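Local coordinates for protein epsin 1 (Danio rerio, PDB 5LP0) that probably binds membranes rich in phosphatidylinositol 4,5-bisphosphate, changes their curvature and promotes clathrin-coated invaginations in receptor-mediated endocytosis, at residues D33-V38 / S42-M47; I10-A15 / M66-Y71; L72-S77 / V119-D124; M47-L52 / I88-T93. All blocks are in the same frame, centred on the assembly; numbering follows the deposited sequence.

Interaction 1 (D33-V38 / S42-M47); sequences DLTYNV and SEIMSM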
loop_
_atom_site.group_PDB
_atom_site.type_symbol
_atom_site.label_atom_id
_atom_site.label_comp_id
_atom_site.label_asym_id
_atom_site.label_seq_id
_atom_site.Cartn_x
_atom_site.Cartn_y
_atom_site.Cartn_z
ATOM N N ASP A 33 -6.084 7.979 8.285
ATOM C CA ASP A 33 -7.162 8.887 8.664
ATOM C C ASP A 33 -7.808 9.522 7.428
ATOM O O ASP A 33 -9.025 9.651 7.364
ATOM C CB ASP A 33 -6.654 10.005 9.581
ATOM C CG ASP A 33 -6.405 9.538 10.996
ATOM O OD1 ASP A 33 -7.055 8.562 11.434
ATOM O OD2 ASP A 33 -5.552 10.152 11.664
ATOM N N LEU A 34 -6.981 9.899 6.442
ATOM C CA LEU A 34 -7.496 10.513 5.216
ATOM C C LEU A 34 -8.367 9.562 4.393
ATOM O O LEU A 34 -9.195 10.009 3.602
ATOM C CB LEU A 34 -6.362 11.088 4.356
ATOM C CG LEU A 34 -5.728 12.370 4.915
ATOM C CD1 LEU A 34 -4.437 12.675 4.202
ATOM C CD2 LEU A 34 -6.684 13.560 4.805
ATOM N N THR A 35 -8.174 8.253 4.527
ATOM C CA THR A 35 -9.060 7.334 3.782
ATOM C C THR A 35 -10.539 7.405 4.167
ATOM O O THR A 35 -11.383 6.911 3.419
ATOM C CB THR A 35 -8.623 5.848 3.840
ATOM O OG1 THR A 35 -8.743 5.348 5.180
ATOM C CG2 THR A 35 -7.184 5.676 3.302
ATOM N N TYR A 36 -10.849 8.006 5.318
ATOM C CA TYR A 36 -12.238 8.255 5.700
ATOM C C TYR A 36 -12.799 9.510 5.056
ATOM O O TYR A 36 -13.963 9.807 5.230
ATOM C CB TYR A 36 -12.374 8.363 7.219
ATOM C CG TYR A 36 -12.079 7.087 7.946
ATOM C CD1 TYR A 36 -10.793 6.783 8.371
ATOM C CD2 TYR A 36 -13.090 6.191 8.207
ATOM C CE1 TYR A 36 -10.536 5.594 9.053
ATOM C CE2 TYR A 36 -12.854 5.025 8.881
ATOM C CZ TYR A 36 -11.598 4.740 9.301
ATOM O OH TYR A 36 -11.445 3.552 9.955
ATOM N N ASN A 37 -11.968 10.261 4.355
ATOM C CA ASN A 37 -12.385 11.467 3.644
ATOM C C ASN A 37 -12.588 11.057 2.186
ATOM O O ASN A 37 -11.634 10.642 1.515
ATOM C CB ASN A 37 -11.277 12.511 3.798
ATOM C CG ASN A 37 -11.542 13.797 3.052
ATOM O OD1 ASN A 37 -11.845 13.805 1.859
ATOM N ND2 ASN A 37 -11.380 14.907 3.757
ATOM N N VAL A 38 -13.816 11.072 1.704
ATOM C CA VAL A 38 -14.130 10.439 0.425
ATOM C C VAL A 38 -13.306 11.024 -0.759
ATOM O O VAL A 38 -12.817 10.299 -1.651
ATOM C CB VAL A 38 -15.661 10.480 0.156
ATOM C CG1 VAL A 38 -16.121 11.898 -0.114
ATOM C CG2 VAL A 38 -16.011 9.582 -0.993
ATOM N N SER A 42 -10.163 8.804 -2.850
ATOM C CA SER A 42 -9.912 8.614 -4.268
ATOM C C SER A 42 -8.489 8.991 -4.686
ATOM O O SER A 42 -7.868 8.282 -5.512
ATOM C CB SER A 42 -10.922 9.362 -5.102
ATOM O OG SER A 42 -12.125 8.638 -5.094
ATOM N N GLU A 43 -8.002 10.122 -4.178
ATOM C CA GLU A 43 -6.619 10.547 -4.473
ATOM C C GLU A 43 -5.591 9.510 -3.993
ATOM O O GLU A 43 -4.604 9.186 -4.697
ATOM C CB GLU A 43 -6.333 11.918 -3.844
ATOM C CG GLU A 43 -7.167 13.069 -4.422
ATOM C CD GLU A 43 -7.171 14.325 -3.537
ATOM O OE1 GLU A 43 -6.789 14.243 -2.346
ATOM O OE2 GLU A 43 -7.558 15.409 -4.044
ATOM N N ILE A 44 -5.833 8.939 -2.817
ATOM C CA ILE A 44 -4.883 8.042 -2.163
ATOM C C ILE A 44 -4.852 6.755 -2.959
ATOM O O ILE A 44 -3.797 6.295 -3.375
ATOM C CB ILE A 44 -5.306 7.774 -0.707
ATOM C CG1 ILE A 44 -4.984 8.995 0.137
ATOM C CG2 ILE A 44 -4.600 6.501 -0.128
ATOM C CD1 ILE A 44 -5.697 9.025 1.474
ATOM N N MET A 45 -6.002 6.200 -3.243
ATOM C CA MET A 45 -6.071 4.904 -3.863
ATOM C C MET A 45 -5.526 4.981 -5.277
ATOM O O MET A 45 -4.791 4.085 -5.709
ATOM C CB MET A 45 -7.493 4.377 -3.857
ATOM C CG MET A 45 -7.974 4.054 -2.452
ATOM S SD MET A 45 -7.046 2.808 -1.510
ATOM C CE MET A 45 -7.545 1.301 -2.359
ATOM N N SER A 46 -5.809 6.056 -5.996
ATOM C CA SER A 46 -5.303 6.166 -7.352
ATOM C C SER A 46 -3.777 6.131 -7.323
ATOM O O SER A 46 -3.143 5.409 -8.129
ATOM C CB SER A 46 -5.795 7.464 -7.994
ATOM O OG SER A 46 -5.211 7.598 -9.267
ATOM N N MET A 47 -3.183 6.913 -6.422
ATOM C CA MET A 47 -1.731 6.960 -6.333
ATOM C C MET A 47 -1.139 5.616 -5.902
ATOM O O MET A 47 -0.091 5.202 -6.391
ATOM C CB MET A 47 -1.291 8.092 -5.405
ATOM C CG MET A 47 0.200 8.402 -5.527
ATOM S SD MET A 47 0.622 9.064 -7.170
ATOM C CE MET A 47 1.926 7.961 -7.716
HETATM O O HOH W 1 -14.062 8.317 -3.033
#

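Interaction 2 (I10-A15 / M66-Y71); sequences IKVREA and MTLMEY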
loop_
_atom_site.group_PDB
_atom_site.type_symbol
_atom_site.label_atom_id
_atom_site.label_comp_id
_atom_site.label_asym_id
_atom_site.label_seq_id
_atom_site.Cartn_x
_atom_site.Cartn_y
_atom_site.Cartn_z
ATOM N N ILE A 10 0.474 13.609 -2.485
ATOM C CA ILE A 10 1.850 13.842 -2.092
ATOM C C ILE A 10 2.274 12.934 -0.925
ATOM O O ILE A 10 3.375 12.393 -0.946
ATOM C CB ILE A 10 2.061 15.345 -1.795
ATOM C CG1 ILE A 10 2.074 16.094 -3.130
ATOM C CG2 ILE A 10 3.349 15.579 -1.043
ATOM C CD1 ILE A 10 1.859 17.573 -2.998
ATOM N N LYS A 11 1.408 12.753 0.072
ATOM C CA LYS A 11 1.744 11.890 1.203
ATOM C C LYS A 11 1.947 10.441 0.739
ATOM O O LYS A 11 2.863 9.753 1.187
ATOM C CB LYS A 11 0.649 11.970 2.275
ATOM C CG LYS A 11 0.724 13.256 3.085
ATOM C CD LYS A 11 -0.418 13.369 4.079
ATOM C CE LYS A 11 -0.336 14.638 4.923
ATOM N NZ LYS A 11 0.952 14.730 5.684
ATOM N N VAL A 12 1.081 9.960 -0.139
ATOM C CA VAL A 12 1.260 8.620 -0.694
ATOM C C VAL A 12 2.593 8.494 -1.455
ATOM O O VAL A 12 3.336 7.509 -1.286
ATOM C CB VAL A 12 0.105 8.245 -1.633
ATOM C CG1 VAL A 12 0.410 6.942 -2.334
ATOM C CG2 VAL A 12 -1.202 8.150 -0.872
ATOM N N ARG A 13 2.928 9.506 -2.253
ATOM C CA ARG A 13 4.185 9.474 -3.008
ATOM C C ARG A 13 5.369 9.372 -2.057
ATOM O O ARG A 13 6.281 8.578 -2.263
ATOM C CB ARG A 13 4.345 10.719 -3.890
ATOM C CG ARG A 13 3.492 10.692 -5.109
ATOM C CD ARG A 13 3.521 12.028 -5.852
ATOM N NE ARG A 13 2.721 11.947 -7.067
ATOM C CZ ARG A 13 3.163 11.484 -8.231
ATOM N NH1 ARG A 13 4.420 11.072 -8.352
ATOM N NH2 ARG A 13 2.345 11.439 -9.275
ATOM N N GLU A 14 5.342 10.164 -0.999
ATOM C CA GLU A 14 6.405 10.166 -0.018
ATOM C C GLU A 14 6.526 8.797 0.640
ATOM O O GLU A 14 7.617 8.300 0.837
ATOM C CB GLU A 14 6.122 11.227 1.043
ATOM C CG GLU A 14 7.127 11.210 2.169
ATOM C CD GLU A 14 8.498 11.652 1.721
ATOM O OE1 GLU A 14 8.572 12.541 0.839
ATOM O OE2 GLU A 14 9.504 11.096 2.234
ATOM N N ALA A 15 5.382 8.199 0.970
ATOM C CA ALA A 15 5.337 6.917 1.645
ATOM C C ALA A 15 5.830 5.783 0.753
ATOM O O ALA A 15 6.168 4.714 1.244
ATOM C CB ALA A 15 3.909 6.616 2.134
ATOM N N MET A 66 2.830 -1.771 -1.371
ATOM C CA MET A 66 2.112 -2.923 -0.805
ATOM C C MET A 66 2.142 -2.808 0.721
ATOM O O MET A 66 1.147 -3.119 1.386
ATOM C CB MET A 66 2.704 -4.267 -1.229
ATOM C CG MET A 66 2.297 -4.694 -2.624
ATOM S SD MET A 66 2.743 -6.401 -2.991
ATOM C CE MET A 66 4.502 -6.138 -3.187
ATOM N N THR A 67 3.248 -2.333 1.289
ATOM C CA THR A 67 3.306 -2.093 2.730
ATOM C C THR A 67 2.259 -1.060 3.124
ATOM O O THR A 67 1.513 -1.252 4.079
ATOM C CB THR A 67 4.675 -1.639 3.128
ATOM O OG1 THR A 67 5.593 -2.691 2.807
ATOM C CG2 THR A 67 4.734 -1.342 4.629
ATOM N N LEU A 68 2.157 0.015 2.349
ATOM C CA LEU A 68 1.156 1.032 2.625
ATOM C C LEU A 68 -0.255 0.465 2.443
ATOM O O LEU A 68 -1.124 0.666 3.302
ATOM C CB LEU A 68 1.385 2.249 1.741
ATOM C CG LEU A 68 0.300 3.316 1.862
ATOM C CD1 LEU A 68 0.262 3.886 3.280
ATOM C CD2 LEU A 68 0.540 4.424 0.861
ATOM N N MET A 69 -0.510 -0.244 1.357
ATOM C CA MET A 69 -1.836 -0.779 1.128
ATOM C C MET A 69 -2.223 -1.720 2.263
ATOM O O MET A 69 -3.356 -1.648 2.754
ATOM C CB MET A 69 -1.943 -1.491 -0.219
ATOM C CG MET A 69 -3.401 -1.770 -0.599
ATOM S SD MET A 69 -4.358 -0.245 -0.948
ATOM C CE MET A 69 -4.275 -0.212 -2.732
ATOM N N GLU A 70 -1.317 -2.579 2.710
ATOM C CA GLU A 70 -1.614 -3.455 3.826
ATOM C C GLU A 70 -2.010 -2.654 5.067
ATOM O O GLU A 70 -3.000 -2.960 5.753
ATOM C CB GLU A 70 -0.408 -4.324 4.138
ATOM C CG GLU A 70 -0.648 -5.243 5.327
ATOM C CD GLU A 70 0.537 -6.123 5.624
ATOM O OE1 GLU A 70 1.653 -5.842 5.132
ATOM O OE2 GLU A 70 0.349 -7.116 6.350
ATOM N N TYR A 71 -1.228 -1.634 5.374
ATOM C CA TYR A 71 -1.517 -0.786 6.525
ATOM C C TYR A 71 -2.902 -0.136 6.395
ATOM O O TYR A 71 -3.661 -0.063 7.361
ATOM C CB TYR A 71 -0.443 0.288 6.660
ATOM C CG TYR A 71 -0.615 1.161 7.884
ATOM C CD1 TYR A 71 0.014 0.844 9.061
ATOM C CD2 TYR A 71 -1.407 2.297 7.853
ATOM C CE1 TYR A 71 -0.111 1.638 10.171
ATOM C CE2 TYR A 71 -1.566 3.092 8.978
ATOM C CZ TYR A 71 -0.923 2.747 10.136
ATOM O OH TYR A 71 -1.057 3.520 11.260
#

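Interaction 3 (L72-S77 / V119-D124); sequences LIKTGS and VTLLKD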
loop_
_atom_site.group_PDB
_atom_site.type_symbol
_atom_site.label_atom_id
_atom_site.label_comp_id
_atom_site.label_asym_id
_atom_site.label_seq_id
_atom_site.Cartn_x
_atom_site.Cartn_y
_atom_site.Cartn_z
ATOM N N LEU A 72 -3.254 0.343 5.204
ATOM C CA LEU A 72 -4.549 0.989 4.996
ATOM C C LEU A 72 -5.714 0.001 5.032
ATOM O O LEU A 72 -6.805 0.311 5.519
ATOM C CB LEU A 72 -4.521 1.720 3.659
ATOM C CG LEU A 72 -3.516 2.856 3.497
ATOM C CD1 LEU A 72 -3.658 3.484 2.101
ATOM C CD2 LEU A 72 -3.664 3.927 4.587
ATOM N N ILE A 73 -5.501 -1.199 4.522
ATOM C CA ILE A 73 -6.494 -2.264 4.614
ATOM C C ILE A 73 -6.831 -2.546 6.080
ATOM O O ILE A 73 -8.013 -2.697 6.432
ATOM C CB ILE A 73 -5.964 -3.556 3.949
ATOM C CG1 ILE A 73 -6.025 -3.438 2.421
ATOM C CG2 ILE A 73 -6.720 -4.788 4.430
ATOM C CD1 ILE A 73 -5.077 -4.408 1.691
ATOM N N LYS A 74 -5.816 -2.578 6.930
ATOM C CA LYS A 74 -5.994 -2.956 8.337
ATOM C C LYS A 74 -6.379 -1.785 9.239
ATOM O O LYS A 74 -7.028 -1.979 10.266
ATOM C CB LYS A 74 -4.709 -3.581 8.867
ATOM C CG LYS A 74 -4.342 -4.907 8.234
ATOM C CD LYS A 74 -3.033 -5.418 8.790
ATOM C CE LYS A 74 -2.680 -6.727 8.144
ATOM N NZ LYS A 74 -1.417 -7.302 8.709
ATOM N N THR A 75 -6.014 -0.568 8.853
ATOM C CA THR A 75 -6.074 0.582 9.757
ATOM C C THR A 75 -6.983 1.724 9.268
ATOM O O THR A 75 -7.376 2.597 10.055
ATOM C CB THR A 75 -4.664 1.163 9.963
ATOM O OG1 THR A 75 -3.692 0.094 9.987
ATOM C CG2 THR A 75 -4.600 1.915 11.249
ATOM N N GLY A 76 -7.285 1.722 7.971
ATOM C CA GLY A 76 -8.051 2.778 7.344
ATOM C C GLY A 76 -9.523 2.429 7.224
ATOM O O GLY A 76 -10.009 1.471 7.830
ATOM N N SER A 77 -10.243 3.220 6.440
ATOM C CA SER A 77 -11.640 2.941 6.119
ATOM C C SER A 77 -11.809 1.544 5.525
ATOM O O SER A 77 -10.943 1.059 4.790
ATOM C CB SER A 77 -12.139 3.973 5.107
ATOM O OG SER A 77 -13.400 3.601 4.582
ATOM N N VAL A 119 -2.360 -11.119 -0.878
ATOM C CA VAL A 119 -3.474 -11.759 -1.549
ATOM C C VAL A 119 -4.186 -12.713 -0.581
ATOM O O VAL A 119 -5.417 -12.708 -0.513
ATOM C CB VAL A 119 -3.012 -12.547 -2.796
ATOM C CG1 VAL A 119 -4.138 -13.434 -3.307
ATOM C CG2 VAL A 119 -2.555 -11.591 -3.904
ATOM N N THR A 120 -3.439 -13.526 0.180
ATOM C CA THR A 120 -4.109 -14.442 1.126
ATOM C C THR A 120 -4.896 -13.679 2.198
ATOM O O THR A 120 -6.006 -14.086 2.572
ATOM C CB THR A 120 -3.167 -15.476 1.786
ATOM O OG1 THR A 120 -2.286 -14.829 2.693
ATOM C CG2 THR A 120 -2.369 -16.232 0.751
ATOM N N LEU A 121 -4.344 -12.565 2.668
ATOM C CA LEU A 121 -5.069 -11.718 3.610
ATOM C C LEU A 121 -6.380 -11.197 3.012
ATOM O O LEU A 121 -7.437 -11.293 3.637
ATOM C CB LEU A 121 -4.212 -10.538 4.012
ATOM C CG LEU A 121 -4.953 -9.471 4.815
ATOM C CD1 LEU A 121 -5.524 -10.043 6.115
ATOM C CD2 LEU A 121 -3.985 -8.366 5.069
ATOM N N LEU A 122 -6.310 -10.619 1.814
ATOM C CA LEU A 122 -7.481 -10.006 1.191
ATOM C C LEU A 122 -8.606 -11.011 0.914
ATOM O O LEU A 122 -9.782 -10.654 0.942
ATOM C CB LEU A 122 -7.094 -9.279 -0.103
ATOM C CG LEU A 122 -6.446 -7.914 0.116
ATOM C CD1 LEU A 122 -5.786 -7.416 -1.147
ATOM C CD2 LEU A 122 -7.506 -6.936 0.619
ATOM N N LYS A 123 -8.240 -12.266 0.679
ATOM C CA LYS A 123 -9.236 -13.284 0.368
ATOM C C LYS A 123 -9.952 -13.840 1.609
ATOM O O LYS A 123 -10.884 -14.630 1.471
ATOM C CB LYS A 123 -8.602 -14.415 -0.455
ATOM C CG LYS A 123 -8.192 -13.989 -1.877
ATOM C CD LYS A 123 -7.545 -15.132 -2.657
ATOM C CE LYS A 123 -7.205 -14.739 -4.091
ATOM N NZ LYS A 123 -6.442 -15.828 -4.787
ATOM N N ASP A 124 -9.548 -13.411 2.804
ATOM C CA ASP A 124 -10.078 -13.983 4.044
ATOM C C ASP A 124 -10.675 -12.912 4.966
ATOM O O ASP A 124 -9.949 -12.217 5.676
ATOM C CB ASP A 124 -8.965 -14.730 4.780
ATOM C CG ASP A 124 -9.497 -15.637 5.849
ATOM O OD1 ASP A 124 -10.389 -15.199 6.596
ATOM O OD2 ASP A 124 -9.025 -16.787 5.941
#

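Interaction 4 (M47-L52 / I88-T93); sequences MVWKRL and IYAVQT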
loop_
_atom_site.group_PDB
_atom_site.type_symbol
_atom_site.label_atom_id
_atom_site.label_comp_id
_atom_site.label_asym_id
_atom_site.label_seq_id
_atom_site.Cartn_x
_atom_site.Cartn_y
_atom_site.Cartn_z
ATOM N N MET A 47 -3.183 6.913 -6.422
ATOM C CA MET A 47 -1.731 6.960 -6.333
ATOM C C MET A 47 -1.139 5.616 -5.902
ATOM O O MET A 47 -0.091 5.202 -6.391
ATOM C CB MET A 47 -1.291 8.092 -5.405
ATOM C CG MET A 47 0.200 8.402 -5.527
ATOM S SD MET A 47 0.622 9.064 -7.170
ATOM C CE MET A 47 1.926 7.961 -7.716
ATOM N N VAL A 48 -1.796 4.894 -5.014
ATOM C CA VAL A 48 -1.281 3.608 -4.583
ATOM C C VAL A 48 -1.296 2.623 -5.744
ATOM O O VAL A 48 -0.297 1.913 -5.969
ATOM C CB VAL A 48 -2.051 3.051 -3.349
ATOM C CG1 VAL A 48 -1.527 1.658 -2.997
ATOM C CG2 VAL A 48 -1.889 3.959 -2.121
ATOM N N TRP A 49 -2.384 2.537 -6.491
ATOM C CA TRP A 49 -2.462 1.650 -7.652
ATOM C C TRP A 49 -1.424 2.012 -8.706
ATOM O O TRP A 49 -0.827 1.109 -9.326
ATOM C CB TRP A 49 -3.871 1.621 -8.268
ATOM C CG TRP A 49 -4.954 1.054 -7.372
ATOM C CD1 TRP A 49 -6.086 1.700 -6.955
ATOM C CD2 TRP A 49 -5.020 -0.270 -6.807
ATOM N NE1 TRP A 49 -6.829 0.871 -6.163
ATOM C CE2 TRP A 49 -6.202 -0.339 -6.046
ATOM C CE3 TRP A 49 -4.195 -1.398 -6.875
ATOM C CZ2 TRP A 49 -6.582 -1.492 -5.339
ATOM C CZ3 TRP A 49 -4.560 -2.538 -6.179
ATOM C CH2 TRP A 49 -5.755 -2.583 -5.422
ATOM N N LYS A 50 -1.144 3.300 -8.879
ATOM C CA LYS A 50 -0.094 3.708 -9.802
ATOM C C LYS A 50 1.261 3.183 -9.346
ATOM O O LYS A 50 2.013 2.621 -10.141
ATOM C CB LYS A 50 -0.041 5.220 -9.916
ATOM C CG LYS A 50 -1.178 5.813 -10.755
ATOM C CD LYS A 50 -1.088 7.342 -10.840
ATOM C CE LYS A 50 -2.288 7.953 -11.602
ATOM N NZ LYS A 50 -2.269 9.435 -11.509
ATOM N N ARG A 51 1.585 3.327 -8.064
ATOM C CA ARG A 51 2.876 2.880 -7.565
ATOM C C ARG A 51 2.972 1.352 -7.653
ATOM O O ARG A 51 4.035 0.816 -7.943
ATOM C CB ARG A 51 3.089 3.379 -6.128
ATOM C CG ARG A 51 3.351 4.909 -6.054
ATOM C CD ARG A 51 4.822 5.175 -6.394
ATOM N NE ARG A 51 5.191 6.484 -6.966
ATOM C CZ ARG A 51 5.869 7.436 -6.324
ATOM N NH1 ARG A 51 6.166 7.313 -5.043
ATOM N NH2 ARG A 51 6.211 8.555 -6.952
ATOM N N LEU A 52 1.851 0.659 -7.476
ATOM C CA LEU A 52 1.800 -0.792 -7.585
ATOM C C LEU A 52 1.977 -1.294 -9.024
ATOM O O LEU A 52 2.168 -2.495 -9.237
ATOM C CB LEU A 52 0.464 -1.316 -7.033
ATOM C CG LEU A 52 0.316 -1.306 -5.507
ATOM C CD1 LEU A 52 -1.109 -1.645 -5.134
ATOM C CD2 LEU A 52 1.278 -2.269 -4.799
ATOM N N ILE A 88 -8.422 -7.079 -7.192
ATOM C CA ILE A 88 -7.477 -8.070 -6.684
ATOM C C ILE A 88 -6.420 -8.471 -7.722
ATOM O O ILE A 88 -5.298 -8.815 -7.346
ATOM C CB ILE A 88 -8.188 -9.310 -6.124
ATOM C CG1 ILE A 88 -7.209 -10.177 -5.348
ATOM C CG2 ILE A 88 -8.841 -10.135 -7.220
ATOM C CD1 ILE A 88 -6.670 -9.486 -4.119
ATOM N N TYR A 89 -6.763 -8.438 -9.012
ATOM C CA TYR A 89 -5.811 -8.810 -10.052
ATOM C C TYR A 89 -4.558 -7.935 -9.999
ATOM O O TYR A 89 -3.469 -8.400 -10.292
ATOM C CB TYR A 89 -6.435 -8.715 -11.459
ATOM C CG TYR A 89 -7.717 -9.493 -11.671
ATOM C CD1 TYR A 89 -7.873 -10.766 -11.173
ATOM C CD2 TYR A 89 -8.747 -8.961 -12.436
ATOM C CE1 TYR A 89 -9.054 -11.482 -11.384
ATOM C CE2 TYR A 89 -9.932 -9.667 -12.658
ATOM C CZ TYR A 89 -10.075 -10.921 -12.132
ATOM O OH TYR A 89 -11.240 -11.627 -12.352
ATOM N N ALA A 90 -4.721 -6.657 -9.647
ATOM C CA ALA A 90 -3.613 -5.714 -9.545
ATOM C C ALA A 90 -2.645 -6.079 -8.420
ATOM O O ALA A 90 -1.488 -5.685 -8.442
ATOM C CB ALA A 90 -4.137 -4.299 -9.342
ATOM N N VAL A 91 -3.111 -6.855 -7.442
ATOM C CA VAL A 91 -2.201 -7.404 -6.434
ATOM C C VAL A 91 -1.660 -8.786 -6.876
ATOM O O VAL A 91 -0.465 -9.051 -6.790
ATOM C CB VAL A 91 -2.881 -7.512 -5.065
ATOM C CG1 VAL A 91 -1.870 -7.963 -3.999
ATOM C CG2 VAL A 91 -3.507 -6.188 -4.684
ATOM N N GLN A 92 -2.535 -9.642 -7.388
ATOM C CA GLN A 92 -2.138 -10.989 -7.819
ATOM C C GLN A 92 -1.026 -10.964 -8.863
ATOM O O GLN A 92 -0.134 -11.794 -8.838
ATOM C CB GLN A 92 -3.349 -11.748 -8.374
ATOM C CG GLN A 92 -4.317 -12.164 -7.314
ATOM C CD GLN A 92 -5.573 -12.783 -7.878
ATOM O OE1 GLN A 92 -5.881 -12.619 -9.057
ATOM N NE2 GLN A 92 -6.305 -13.507 -7.036
ATOM N N THR A 93 -1.058 -9.990 -9.768
ATOM C CA THR A 93 -0.071 -9.927 -10.827
ATOM C C THR A 93 1.324 -9.769 -10.242
ATOM O O THR A 93 2.303 -10.165 -10.873
ATOM C CB THR A 93 -0.386 -8.801 -11.808
ATOM O OG1 THR A 93 0.481 -8.898 -12.921
ATOM C CG2 THR A 93 -0.240 -7.395 -11.194
HETATM O O HOH W 2 -0.370 -3.708 -10.011
#

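Interaction 1 (D33-V38 / S42-M47)
The tight helix-to-helix corner between helix 25-34 and helix 38-51 of the ENTH domain is packed by Ile44 against Leu34 and Thr35. A type I turn from Leu34 to Asn37 makes the corner, and Asn37 is the N-cap of the next helix, its OD1 bonded to Ala40 N. Ile44 reaches back with its CD1 tip, which lies 3.6 Å from Leu34 CB. The same methyl is 4.1 Å from Thr35 CG2, and these two side chains meet at about a right angle. With chi1 at 66°, Thr35 keeps CG2 beside its own backbone N, on the Ile44 side. Its OG1 bonds to Ala32 O and to Ser77 N. The polar part of the contact is a first-turn helical bond. Ser42 N donates to Val38 O over 3.3 Å, with a fairly straight N-H angle of 163°. A water donates to Val38 O at 2.7 Å and is also hydrogen-bonded to Ser42 OG at 2.8 Å. Val38 O thus accepts from both an amide and a water. The chemistry is split: a buried apolar tip fills the inside of the corner, while water takes part in the helix's first turn at the exposed end.

Interaction 2 (I10-A15 / M66-Y71)
Leu68 faces Val12 and Ala15, and these three residues make the contact between 10-15 and 66-71, which lie on helix 8-15 and helix 59-75. Leu68 has the most surface buried, more than Val12 and Ala15 together. One methyl does the touching. Leu68 CD2 lies 4.1 Å from Val12 CG1 and 4.2 Å from Ala15 CB. Val12 and Ala15 are three residues apart, so they lie on the same side of helix 8-15, and seen from Leu68 CD2 the two methyls lie roughly 90° apart. Leu68 points its CB toward the other helix. Its CG is anti to the backbone N (chi1 174°), which carries the branch toward helix 8-15. The Val12 and Leu68 side chains cross at about a right angle. Ala15 also points at Leu68, and its CA is 7.3 Å from Leu68 CA. Around this point Met47 packs on Val12, and Met28 and Thr16 pack on Leu68.

Arg13 follows Val12 in the chain but turns its CB away from helix 59-75, and its NH2 forms a salt bridge with Glu9 OE2. By similarity to a close relative, Arg13 probably binds phosphatidylinositol 4,5-bisphosphate, as do Arg51 and His61. The Val12 side chain is about 5 Å from that of Arg51. Helix 8-15 therefore has an apolar inner side and a likely lipid-binding side. The contact itself is methyl against methyl. It joins the helices by van der Waals packing and the exclusion of water, and leaves the polar groups of the site to other partners.

Interaction 3 (L72-S77 / V119-D124)
Lys74 meets Leu121, and next to it Ile73 meets Leu122, where the end of helix 59-75 packs on the end of helix 108-122. The Lys74 chain can be followed outward. Its CB does not point straight at the other helix, but CG lies beside the backbone N and the chain is extended from there, so its end comes nearer. Lys74 CG is still 4.7 Å from Leu121 CD2, and CB and CD lie farther from that methyl. CE then comes to 3.7 Å from Leu121 CD2, an alkyl contact with one leucine branch. At the tip, NZ forms salt bridges with Glu70 OE2 and Glu131 OE1. The lysine thus gives its aliphatic part to the leucine and its charge to two carboxylates, which would be expected to hold it in the charged form.

The second pair is purely apolar. Ile73 CD1 presses on the forked end of Leu122, 3.7 Å from its CD2 and 4.1 Å from its CG. The two side chains cross at about a right angle. Leu121 points its CB toward 72-77, whereas Leu122 reaches it with the end of its side chain. Each leucine takes its own partner.

Helix 125-139 closes one side, with Leu128 touching both Ile73 and Leu121, and Ala135 touching Lys74. Helix 78-86 lies against the Ile73 and Leu122 pair: Cys84 touches both, and Val80 also touches Ile73. Four helices of the ENTH domain come together here, and no strand is involved.

Interaction 4 (M47-L52 / I88-T93)
This is an aromatic-to-aliphatic packing contact with a water bridge beside it, in which Trp49 of helix 38-51 meets Ala90 and Val91 of the short helix 89-92. The six-membered part of the indole does the touching. Trp49 CZ3 lies 3.6 Å from Ala90 CB, and CE3 lies 3.8 Å from the same methyl. Ala90 comes at the ring obliquely. Val91 CG2 instead lies at the ring edge, near its plane, 4.1 Å from Trp49 CZ3. The two methyls thus meet one corner of the indole from different directions. Trp49 CG is anti to the carbonyl carbon (chi1 -64°), and its ring extends from there so that the benzo end comes near helix 89-92. The pyrrole end has its own partner: NE1 is hydrogen-bonded to Gln83 OE1. That bond and the packing at CZ3 together should limit the rotation of the ring.

The backbones are linked through solvent. One water donates to Leu52 O at 2.9 Å and to Ala90 O at 2.8 Å. It uses both of its hydrogens to join two carbonyls that could not bond to each other directly. Within 88-93, Ile88 O accepts from both Val91 N and Gln92 N.

Helix 59-75 lies beside Leu52, through Ala65 and Met66. Helix 108-122 backs Val91, through Leu118 and Val119. Helix 89-92 thus packs against both helix 38-51 and helix 108-122 in this all-helical fold.

Overall arrangement
Of the four contacts in this ENTH domain, only interaction 1 joins consecutive helices; the other three join helices distant in the chain. Interactions 1 and 4 both use helix 38-51, and their segments overlap at Met47, with centres about 15 Å apart. Interactions 2 and 3 both use helix 59-75, their centres about 14 Å apart. Ile44 CG2 of interaction 1 packs 3.8 Å from Val12 CG2 of interaction 2. Leu122 CD1 and Ile88 CD1, 3.7 Å apart, join interactions 3 and 4. Interaction 1 meets interaction 3 where Tyr36 CZ lies 3.5 Å from Ser77 N. The likely phosphoinositide site lies by interactions 2 and 4, which hold Arg13 and Arg51. Interaction 3 lies away from it.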